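Local atomic coordinates of C2 domain protein (Scophthalmus maximus, PDB entry 3W56), a protein that binds calcium ions through a C2 domain and is possibly linked to wide pore channel activity. Residues A[43-48]-A[55-60]. Sequence-based numbering, arbitrary orientation.
Sequences DGYVKV and LGETSV
Thr-58 OG1 is gripped twice: it accepts a bond from Val-46 N, 2.9 Å away and nearly straight at 160°, and gives its own proton to the carbonyl O of Ser-59. With chi1 at 69°, OG1 sits between its own backbone N and carbonyl carbon, and CG2 comes to 4.0 Å from Val-46 CB. The backbone N of Thr-58 returns a bond to Val-46 O. An alanine here would probably leave the Val-46 N-H without its acceptor and the Ser-59 carbonyl without the hydroxyl. Further along, Val-48 N donates to Gly-56 O, while Val-48 O takes two weak bonds from Leu-55 N and Gly-56 N. Glu-57 OE1 meets the Tyr-45 ring obliquely, 3.5 Å from CE1, with carboxylate and ring planes 37° apart; the tyrosine OH reaches Asp-96. Lys-47 runs side by side with Glu-57, its NZ 4.9 Å from OE2, too far for a salt bridge. At the other end, Val-60 CG1 packs on CB of Asp-43, 3.7 Å away; Asp-43 belongs to the calcium-binding site, with no calcium bound in this model, and its OD1 accepts a bond from Asn-63 N. This is an antiparallel hairpin at the edge of a C2 beta-sandwich, opening toward its calcium-binding loops.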
# COMPACT_ATOMS: atom_id res chain seq x y z
N ASP A 43 -13.52 -6.01 -0.11
CA ASP A 43 -12.71 -6.73 0.87
C ASP A 43 -11.23 -6.43 0.65
O ASP A 43 -10.51 -7.23 0.04
CB ASP A 43 -12.95 -8.26 0.83
CG ASP A 43 -14.38 -8.62 1.10
OD1 ASP A 43 -14.86 -8.31 2.22
OD2 ASP A 43 -15.05 -9.17 0.19
N GLY A 44 -10.79 -5.25 1.11
CA GLY A 44 -9.52 -4.71 0.67
C GLY A 44 -8.30 -5.26 1.35
O GLY A 44 -8.28 -5.67 2.51
N TYR A 45 -7.22 -5.24 0.59
CA TYR A 45 -5.91 -5.47 1.10
C TYR A 45 -4.93 -4.75 0.20
O TYR A 45 -5.24 -4.35 -0.94
CB TYR A 45 -5.57 -7.00 1.27
CG TYR A 45 -5.40 -7.80 -0.03
CD1 TYR A 45 -4.14 -8.13 -0.48
CD2 TYR A 45 -6.49 -8.19 -0.75
CE1 TYR A 45 -3.96 -8.85 -1.69
CE2 TYR A 45 -6.35 -8.93 -1.92
CZ TYR A 45 -5.08 -9.24 -2.37
OH TYR A 45 -4.88 -9.99 -3.53
N VAL A 46 -3.72 -4.59 0.71
CA VAL A 46 -2.64 -3.86 0.03
C VAL A 46 -1.39 -4.69 -0.20
O VAL A 46 -0.88 -5.37 0.71
CB VAL A 46 -2.26 -2.58 0.84
CG1 VAL A 46 -1.31 -1.71 0.06
CG2 VAL A 46 -3.56 -1.83 1.20
N LYS A 47 -0.89 -4.65 -1.43
CA LYS A 47 0.36 -5.34 -1.77
C LYS A 47 1.44 -4.32 -1.83
O LYS A 47 1.23 -3.19 -2.36
CB LYS A 47 0.27 -6.04 -3.12
CG LYS A 47 -0.70 -7.22 -3.22
CD LYS A 47 -0.24 -8.10 -4.45
CE LYS A 47 -1.39 -8.96 -4.91
NZ LYS A 47 -1.06 -9.65 -6.23
N VAL A 48 2.61 -4.66 -1.33
CA VAL A 48 3.73 -3.74 -1.11
C VAL A 48 4.99 -4.31 -1.70
O VAL A 48 5.46 -5.43 -1.31
CB VAL A 48 4.02 -3.49 0.39
CG1 VAL A 48 5.08 -2.46 0.60
CG2 VAL A 48 2.72 -3.04 1.08
N LEU A 55 7.60 -7.02 -0.51
CA LEU A 55 7.63 -6.84 0.94
C LEU A 55 6.50 -7.54 1.71
O LEU A 55 6.61 -7.74 2.93
CB LEU A 55 7.64 -5.35 1.27
CG LEU A 55 8.85 -4.59 0.79
CD1 LEU A 55 8.82 -3.22 1.39
CD2 LEU A 55 10.17 -5.32 1.20
N GLY A 56 5.46 -7.99 1.00
CA GLY A 56 4.30 -8.58 1.64
C GLY A 56 2.96 -7.92 1.31
O GLY A 56 2.82 -7.16 0.34
N GLU A 57 1.95 -8.32 2.06
CA GLU A 57 0.63 -7.76 1.85
C GLU A 57 -0.02 -7.62 3.20
O GLU A 57 0.33 -8.36 4.16
CB GLU A 57 -0.24 -8.55 0.86
CG GLU A 57 -0.09 -10.04 0.85
CD GLU A 57 -0.99 -10.68 -0.23
OE1 GLU A 57 -2.07 -11.19 0.15
OE2 GLU A 57 -0.62 -10.65 -1.44
N THR A 58 -0.93 -6.65 3.30
CA THR A 58 -1.81 -6.68 4.45
C THR A 58 -2.79 -7.86 4.47
O THR A 58 -3.12 -8.44 3.45
CB THR A 58 -2.70 -5.42 4.54
OG1 THR A 58 -3.68 -5.37 3.48
CG2 THR A 58 -1.83 -4.15 4.47
N SER A 59 -3.33 -8.08 5.67
CA SER A 59 -4.56 -8.83 5.83
C SER A 59 -5.74 -8.16 5.10
O SER A 59 -5.71 -6.99 4.70
CB SER A 59 -4.85 -9.08 7.33
OG SER A 59 -5.22 -7.85 8.01
N VAL A 60 -6.76 -8.96 4.83
CA VAL A 60 -7.99 -8.51 4.23
C VAL A 60 -8.86 -7.85 5.28
O VAL A 60 -9.11 -8.38 6.40
CB VAL A 60 -8.75 -9.64 3.54
CG1 VAL A 60 -10.04 -9.09 2.96
CG2 VAL A 60 -7.86 -10.27 2.49